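Side-chain contacts in 6-carboxyhexanoate--CoA ligase (Aquifex aeolicus, PDB 5TVA), which belongs to the BioW family of CoA ligases and is modelled as a single alpha/beta chain with adenosine monophosphate and coenzyme A bound: residues Val24-Glu27 against Glu28-Thr31; Ala94-Ala97 against Val98-Ser102; Trp141-Arg144 against Lys145-Thr148; Thr167-Asn170 against Leu171-Val175. All coordinates share one frame; numbering follows the deposited sequence.

Interaction 1: residues Val24-Glu27 against Glu28-Thr31; sequences VKKE and ELET
Glu28, the N-cap residue of helix 29-37, folds back over Val24, four residues earlier in the chain. Its CG lies beside the backbone N (chi1 -40°) and the chain beyond is extended, which lays OE1 against the valine branch point, 3.8 Å from Val24 CB. The Val24 methyl CG2 meets the main chain of the same glutamate, 3.7 Å from Glu28 O. The backbone bond from Glu28 N to Lys25 O (2.8 Å) closes a type I turn with Lys26 and Glu27 at its corners. Lys25 NZ stays 5.5 Å from Glu28 OE2, so any attraction between these opposite charges acts without contact.

At Leu29 the next bond of the turn follows, Leu29 N to Lys26 O at 3.0 Å, and the leucine CB presses on that same oxygen at 3.3 Å. Glu30 and Thr31 are linked back through water: one molecule joins Lys26 O to Glu30 N, another Glu27 O to Thr31 N, satisfying amides of the first helical turn.

The turn joins strand 15-25, at one margin of an antiparallel sheet, to helix 29-37. Val24 pairs through its backbone with Phe4 of strand 3-12, and Leu29 packs on Phe4 and Val6 of that strand.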
# COMPACT_ATOMS: atom_id res chain seq x y z
N VAL A 24 -0.39 -7.03 17.92
CA VAL A 24 0.13 -6.62 19.22
C VAL A 24 0.05 -7.79 20.20
O VAL A 24 -0.68 -8.77 19.98
CB VAL A 24 -0.64 -5.40 19.80
CG1 VAL A 24 -0.56 -4.21 18.84
CG2 VAL A 24 -2.09 -5.75 20.09
N LYS A 25 0.80 -7.64 21.30
CA LYS A 25 0.69 -8.51 22.46
C LYS A 25 -0.66 -8.32 23.15
O LYS A 25 -1.27 -7.25 23.08
CB LYS A 25 1.81 -8.20 23.46
CG LYS A 25 3.18 -8.67 23.04
CD LYS A 25 4.28 -8.04 23.90
CE LYS A 25 5.65 -8.64 23.56
NZ LYS A 25 6.77 -7.70 23.82
N LYS A 26 -1.11 -9.37 23.86
CA LYS A 26 -2.42 -9.32 24.51
C LYS A 26 -2.54 -8.13 25.45
O LYS A 26 -3.63 -7.55 25.58
CB LYS A 26 -2.68 -10.62 25.29
CG LYS A 26 -3.92 -10.54 26.21
CD LYS A 26 -4.39 -11.91 26.66
CE LYS A 26 -5.80 -11.85 27.25
NZ LYS A 26 -6.85 -11.45 26.25
N GLU A 27 -1.45 -7.74 26.11
CA GLU A 27 -1.54 -6.63 27.05
C GLU A 27 -1.71 -5.28 26.37
O GLU A 27 -1.87 -4.26 27.05
CB GLU A 27 -0.30 -6.61 27.96
CG GLU A 27 1.01 -6.59 27.20
CD GLU A 27 1.75 -7.91 27.26
OE1 GLU A 27 1.14 -8.99 27.05
OE2 GLU A 27 2.98 -7.85 27.50
N GLU A 28 -1.68 -5.23 25.03
CA GLU A 28 -2.03 -4.02 24.29
C GLU A 28 -3.20 -4.25 23.35
O GLU A 28 -3.51 -3.38 22.52
CB GLU A 28 -0.82 -3.48 23.52
CG GLU A 28 0.47 -3.58 24.30
CD GLU A 28 1.70 -3.63 23.41
OE1 GLU A 28 1.57 -3.36 22.19
OE2 GLU A 28 2.79 -3.95 23.94
N LEU A 29 -3.87 -5.40 23.46
CA LEU A 29 -5.03 -5.69 22.62
C LEU A 29 -6.10 -4.61 22.75
O LEU A 29 -6.54 -4.04 21.75
CB LEU A 29 -5.59 -7.05 23.02
CG LEU A 29 -6.70 -7.61 22.16
CD1 LEU A 29 -6.35 -7.39 20.72
CD2 LEU A 29 -6.83 -9.12 22.46
N GLU A 30 -6.54 -4.33 23.99
CA GLU A 30 -7.60 -3.36 24.22
C GLU A 30 -7.20 -1.98 23.69
O GLU A 30 -8.01 -1.29 23.05
CB GLU A 30 -7.93 -3.28 25.71
CG GLU A 30 -8.95 -2.20 26.07
CD GLU A 30 -9.06 -1.97 27.57
OE1 GLU A 30 -9.81 -2.70 28.24
OE2 GLU A 30 -8.38 -1.05 28.09
N THR A 31 -5.95 -1.59 23.91
CA THR A 31 -5.46 -0.34 23.38
C THR A 31 -5.59 -0.30 21.86
O THR A 31 -6.05 0.70 21.29
CB THR A 31 -4.01 -0.14 23.82
OG1 THR A 31 -3.97 0.04 25.24
CG2 THR A 31 -3.44 1.08 23.14
O HOH W 1 -5.55 -5.71 26.31
O HOH W 2 -4.17 -2.79 26.23

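Interaction 2: residues Ala94-Ala97 against Val98-Ser102; sequences AKKA and VEILS
Lys96 reaches along helix 91-102 to both Glu99 and Ile100, one and the same side chain serving a polar and an apolar neighbour. It leaves the backbone with CG anti to N (chi1 176°) and then bends at each of its three remaining torsions, so that the chain curls over toward Glu99 instead of running straight outward. Glu99 does the reverse: its chain is extended beyond CG and offers OE1 to the curled end. The resulting salt bridge is long, with Lys96 NZ 3.7 Å from Glu99 OE1, and the methylene carbon Lys96 CE is slightly nearer to that oxygen, at 3.5 Å.

Nearer the backbone, Ile100 CD1 touches Lys96 CG at 4.0 Å. The isoleucine holds CG1 beside its backbone N (chi1 -69°), which carries this branch back along the helix and sets CG1 3.1 Å from Lys96 O, a tight fit. Val98 lays CG2 3.7 Å from Ala94 O. Ser102 turns its hydroxyl inward, donating OG to Val98 O at 2.8 Å; that carbonyl also receives Ser102 N and is thus gripped twice. Regular i to i+4 bonds, such as Val98 N to Ala94 O, run through the same turns.

The polar end of Glu99 has a further, weak partner in Lys103. Ala97 and Leu101 pack on Val216 of strand 214-219, Val98 and Leu101 on Leu179 of strand 177-181, while Ala94 faces Val81 and Leu84 of helix 73-85: the helix lies against the six-stranded mixed sheet.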
# COMPACT_ATOMS: atom_id res chain seq x y z
N ALA A 94 6.05 -0.06 -17.36
CA ALA A 94 5.83 1.02 -16.40
C ALA A 94 4.75 1.98 -16.89
O ALA A 94 3.91 2.42 -16.10
CB ALA A 94 7.14 1.76 -16.12
N LYS A 95 4.74 2.27 -18.20
CA LYS A 95 3.79 3.26 -18.73
C LYS A 95 2.36 2.73 -18.70
O LYS A 95 1.42 3.50 -18.44
CB LYS A 95 4.19 3.68 -20.14
CG LYS A 95 5.36 4.67 -20.18
CD LYS A 95 6.09 4.66 -21.52
CE LYS A 95 5.27 5.27 -22.63
NZ LYS A 95 5.03 6.73 -22.42
N LYS A 96 2.17 1.43 -18.97
CA LYS A 96 0.82 0.88 -18.97
C LYS A 96 0.23 0.86 -17.57
O LYS A 96 -0.97 1.10 -17.39
CB LYS A 96 0.80 -0.52 -19.59
CG LYS A 96 -0.58 -1.18 -19.53
CD LYS A 96 -0.93 -1.92 -20.82
CE LYS A 96 -1.64 -1.00 -21.82
NZ LYS A 96 -3.12 -0.95 -21.62
N ALA A 97 1.06 0.56 -16.56
CA ALA A 97 0.65 0.76 -15.18
C ALA A 97 0.09 2.16 -14.95
O ALA A 97 -1.05 2.32 -14.52
CB ALA A 97 1.83 0.50 -14.24
N VAL A 98 0.90 3.20 -15.23
CA VAL A 98 0.45 4.59 -15.05
C VAL A 98 -0.85 4.83 -15.82
O VAL A 98 -1.80 5.43 -15.31
CB VAL A 98 1.54 5.58 -15.50
CG1 VAL A 98 0.98 6.98 -15.59
CG2 VAL A 98 2.73 5.57 -14.53
N GLU A 99 -0.90 4.33 -17.07
CA GLU A 99 -2.10 4.49 -17.89
C GLU A 99 -3.32 3.87 -17.22
O GLU A 99 -4.42 4.44 -17.27
CB GLU A 99 -1.85 3.85 -19.26
CG GLU A 99 -3.01 3.98 -20.25
CD GLU A 99 -2.80 3.19 -21.55
OE1 GLU A 99 -1.77 2.48 -21.68
OE2 GLU A 99 -3.68 3.27 -22.43
N ILE A 100 -3.16 2.70 -16.58
CA ILE A 100 -4.31 2.00 -16.02
C ILE A 100 -4.87 2.76 -14.82
O ILE A 100 -6.09 2.86 -14.66
CB ILE A 100 -3.93 0.55 -15.64
CG1 ILE A 100 -3.67 -0.29 -16.90
CG2 ILE A 100 -5.04 -0.10 -14.83
CD1 ILE A 100 -3.28 -1.74 -16.62
N LEU A 101 -4.00 3.30 -13.98
CA LEU A 101 -4.48 3.97 -12.77
C LEU A 101 -5.20 5.27 -13.11
O LEU A 101 -6.27 5.57 -12.55
CB LEU A 101 -3.32 4.23 -11.82
CG LEU A 101 -2.65 3.03 -11.17
CD1 LEU A 101 -1.69 3.51 -10.10
CD2 LEU A 101 -3.68 2.07 -10.58
N SER A 102 -4.64 6.05 -14.03
CA SER A 102 -5.21 7.36 -14.34
C SER A 102 -6.54 7.25 -15.08
O SER A 102 -7.40 8.11 -14.92
CB SER A 102 -4.21 8.18 -15.15
OG SER A 102 -3.65 7.38 -16.18

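Interaction 3: residues Trp141-Arg144 against Lys145-Thr148; sequences WKDR and KKVT
Val147 sets its CG1 methyl squarely over the face of the Trp141 indole, 3.6 Å from the centroid of the six-membered ring and only 16° off its normal, a CH-pi contact. With CG1 anti to the backbone N (chi1 173°), the other methyl, CG2, is left to rest 3.4 Å from Asp143 O. This is the buried, close-fitting half, and Leu240 packs on both residues. The indole edge in turn meets the Arg144 guanidinium, Trp141 CD1 lying 3.8 Å above the centre of that flat group.

The helix start is looser and faces solvent: Asp143, Lys145 and Lys146 are all exposed. Asp143 is the N-cap of helix 144-153, yet its capping bond is weak, Lys146 N standing 3.4 Å from Asp143 OD1. The carboxylate lies close to the aliphatic part of Lys146, with OD2 3.3 Å from Lys146 CB. A water lies between Lys145 N and Asp143 OD1, its bond to the acid weak.

Thr148 grips Arg144 O twice, through N and OG1, each at 2.8 Å and from opposite faces of the carbonyl plane. Another water joins Thr148 OG1 to Arg144 NH1.

Salt bridges to Asp140 and Asp162, with the indole edge against one face, limit how the Arg144 guanidinium can turn; the two carboxylates probably also offset the nearby charge of Arg22. At the exposed helix start, by contrast, Asp143 forms no ion pair with Lys145 or Lys146.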
# COMPACT_ATOMS: atom_id res chain seq x y z
N TRP A 141 4.13 -2.41 11.92
CA TRP A 141 5.37 -2.03 12.61
C TRP A 141 5.46 -2.77 13.93
O TRP A 141 4.51 -2.78 14.72
CB TRP A 141 5.43 -0.51 12.89
CG TRP A 141 5.47 0.37 11.67
CD1 TRP A 141 4.44 1.09 11.16
CD2 TRP A 141 6.58 0.58 10.80
NE1 TRP A 141 4.84 1.75 10.03
CE2 TRP A 141 6.16 1.45 9.79
CE3 TRP A 141 7.89 0.09 10.77
CZ2 TRP A 141 7.00 1.88 8.76
CZ3 TRP A 141 8.74 0.52 9.75
CH2 TRP A 141 8.29 1.41 8.77
N LYS A 142 6.63 -3.36 14.20
CA LYS A 142 6.87 -4.02 15.47
C LYS A 142 6.57 -3.11 16.66
O LYS A 142 5.93 -3.52 17.64
CB LYS A 142 8.32 -4.50 15.52
CG LYS A 142 8.72 -5.13 16.84
CD LYS A 142 10.00 -5.92 16.67
CE LYS A 142 10.22 -6.85 17.83
NZ LYS A 142 9.11 -7.84 17.87
N ASP A 143 7.05 -1.87 16.63
CA ASP A 143 6.83 -0.93 17.75
C ASP A 143 6.22 0.33 17.17
O ASP A 143 6.93 1.32 16.99
CB ASP A 143 8.15 -0.64 18.50
CG ASP A 143 7.94 0.22 19.75
OD1 ASP A 143 6.80 0.68 19.97
OD2 ASP A 143 8.91 0.43 20.51
N ARG A 144 4.91 0.29 16.86
CA ARG A 144 4.31 1.36 16.07
C ARG A 144 4.41 2.73 16.76
O ARG A 144 4.59 3.75 16.09
CB ARG A 144 2.84 1.03 15.76
CG ARG A 144 2.25 2.01 14.76
CD ARG A 144 0.85 1.63 14.31
NE ARG A 144 0.86 0.79 13.13
CZ ARG A 144 0.70 1.22 11.88
NH1 ARG A 144 0.49 2.52 11.62
NH2 ARG A 144 0.71 0.33 10.87
N LYS A 145 4.28 2.76 18.08
CA LYS A 145 4.37 4.02 18.81
C LYS A 145 5.73 4.66 18.60
O LYS A 145 5.83 5.85 18.26
CB LYS A 145 4.09 3.78 20.30
CG LYS A 145 3.79 5.03 21.17
CD LYS A 145 4.94 5.28 22.17
CE LYS A 145 4.48 5.12 23.61
NZ LYS A 145 3.57 3.95 23.69
N LYS A 146 6.80 3.87 18.75
CA LYS A 146 8.15 4.37 18.51
C LYS A 146 8.32 4.85 17.08
O LYS A 146 8.83 5.95 16.83
CB LYS A 146 9.17 3.29 18.84
CG LYS A 146 10.61 3.73 18.67
CD LYS A 146 11.55 2.65 19.12
CE LYS A 146 13.01 3.08 19.01
NZ LYS A 146 13.94 1.93 19.19
N VAL A 147 7.88 4.03 16.12
CA VAL A 147 8.07 4.35 14.70
C VAL A 147 7.30 5.61 14.32
O VAL A 147 7.81 6.48 13.61
CB VAL A 147 7.67 3.14 13.82
CG1 VAL A 147 7.70 3.52 12.35
CG2 VAL A 147 8.60 1.96 14.07
N THR A 148 6.06 5.71 14.78
CA THR A 148 5.26 6.90 14.47
C THR A 148 5.91 8.17 15.01
O THR A 148 5.97 9.19 14.30
CB THR A 148 3.86 6.74 15.04
OG1 THR A 148 3.24 5.61 14.41
CG2 THR A 148 3.01 7.99 14.80
O HOH W 3 3.51 0.51 19.90
O HOH W 4 0.66 4.88 13.40

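Interaction 4: residues Thr167-Asn170 against Leu171-Val175; sequences TFKN and LFCGV
Backbone bonds carry most of this contact: Leu171 N donates to Thr167 O (2.9 Å), Phe172 N to Phe168 O, and Cys173 N to Lys169 O at 2.8 Å. Side chains crowd the same carbonyls. Leu171, its CG turned beside the backbone N (chi1 -58°), puts that carbon 3.3 Å from Thr167 O, and Cys173 lays SG 3.5 Å from Lys169 O.

These bonds lead into a Schellman motif that ends helix 158-173. Gly174 leaves the helix with a positive phi of 110°, Gly174 N bonds to Leu171 O, and Val175 N folds back to Asn170 O at 3.0 Å, arriving from above the carbonyl plane. The turn also brings Val175 over Asn170, their CB atoms 4.2 Å apart.

Sulfur and aliphatic packing forms a second group. Lys169 bends at chi2 and runs its CD and CE past the disulfide sulfur, each 4.0 Å from Cys173 SG, which is bonded to Cys230 of helix 224-233.

The polar ends of Lys169 and Asn170 find their partners outside the helix, while Thr167 OG1 bonds back to Ala163 O and Leu164 O. Lys169 NZ donates to the carbonyls of Ile137, Cys230 and Lys234, so that main-chain oxygens satisfy the ammonium and tie it to the end of helix 224-233. Asn170 bonds through OD1 to Thr136, a residue of the adenosine monophosphate pocket, and through ND2 to Glu178.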
# COMPACT_ATOMS: atom_id res chain seq x y z
N THR A 167 4.28 -1.06 1.77
CA THR A 167 5.24 -1.37 0.70
C THR A 167 6.31 -2.31 1.16
O THR A 167 6.83 -3.10 0.37
CB THR A 167 6.00 -0.15 0.18
OG1 THR A 167 6.11 0.89 1.17
CG2 THR A 167 5.49 0.29 -1.08
N PHE A 168 6.76 -2.13 2.40
CA PHE A 168 7.90 -2.94 2.76
C PHE A 168 7.50 -4.40 2.80
O PHE A 168 8.29 -5.26 2.37
CB PHE A 168 8.51 -2.49 4.08
CG PHE A 168 9.80 -3.18 4.36
CD1 PHE A 168 10.93 -2.84 3.63
CD2 PHE A 168 9.87 -4.21 5.28
CE1 PHE A 168 12.13 -3.50 3.84
CE2 PHE A 168 11.06 -4.88 5.49
CZ PHE A 168 12.20 -4.52 4.78
N LYS A 169 6.27 -4.69 3.24
CA LYS A 169 5.77 -6.06 3.17
C LYS A 169 5.69 -6.53 1.73
O LYS A 169 6.11 -7.65 1.43
CB LYS A 169 4.41 -6.19 3.85
CG LYS A 169 4.21 -7.58 4.50
CD LYS A 169 2.95 -8.29 4.02
CE LYS A 169 2.77 -9.61 4.76
NZ LYS A 169 1.50 -10.30 4.42
N ASN A 170 5.14 -5.70 0.83
CA ASN A 170 5.06 -6.06 -0.58
C ASN A 170 6.43 -6.47 -1.11
O ASN A 170 6.60 -7.57 -1.66
CB ASN A 170 4.49 -4.91 -1.40
CG ASN A 170 3.04 -4.63 -1.09
OD1 ASN A 170 2.37 -5.44 -0.45
ND2 ASN A 170 2.54 -3.47 -1.52
N LEU A 171 7.44 -5.62 -0.91
CA LEU A 171 8.79 -5.92 -1.37
C LEU A 171 9.36 -7.16 -0.68
O LEU A 171 10.06 -7.96 -1.30
CB LEU A 171 9.71 -4.73 -1.16
CG LEU A 171 9.27 -3.44 -1.86
CD1 LEU A 171 10.25 -2.29 -1.57
CD2 LEU A 171 9.10 -3.68 -3.36
N PHE A 172 9.07 -7.33 0.62
CA PHE A 172 9.54 -8.54 1.29
C PHE A 172 8.88 -9.79 0.71
O PHE A 172 9.51 -10.85 0.63
CB PHE A 172 9.28 -8.43 2.79
CG PHE A 172 9.50 -9.71 3.54
CD1 PHE A 172 10.78 -10.07 3.94
CD2 PHE A 172 8.43 -10.56 3.83
CE1 PHE A 172 10.98 -11.27 4.63
CE2 PHE A 172 8.63 -11.77 4.51
CZ PHE A 172 9.91 -12.12 4.92
N CYS A 173 7.62 -9.68 0.29
CA CYS A 173 6.86 -10.79 -0.25
C CYS A 173 7.22 -11.12 -1.70
O CYS A 173 6.76 -12.14 -2.22
CB CYS A 173 5.37 -10.49 -0.14
SG CYS A 173 4.74 -10.82 1.50
N GLY A 174 8.05 -10.29 -2.36
CA GLY A 174 8.49 -10.59 -3.70
C GLY A 174 7.93 -9.69 -4.78
O GLY A 174 8.21 -9.92 -5.96
N VAL A 175 7.13 -8.69 -4.44
CA VAL A 175 6.81 -7.69 -5.44
C VAL A 175 8.10 -6.96 -5.80
O VAL A 175 8.88 -6.60 -4.91
CB VAL A 175 5.72 -6.75 -4.93
CG1 VAL A 175 5.57 -5.51 -5.85
CG2 VAL A 175 4.41 -7.53 -4.81

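Burial rises from interaction 1, a surface turn, through the partly buried interactions 2 and 3, to interaction 4, the buried one, its centre about 10 Å from the centre of the chain. Interactions 1 and 3 both lie at strand-to-helix junctions, their nearest atoms about 6 Å apart, and both use water at a helix start; interaction 3 adds an aromatic contact and an arginine with two salt bridges. Interaction 2 spans most of helix 91-102, across the chain's centre from interactions 1 and 3, with its ion pair outward and its apolar face on a sheet. In interaction 4 protein groups meet the buried polar ends, and a disulfide adds a covalent tie; its helix 158-173 directly follows helix 144-153 of interaction 3.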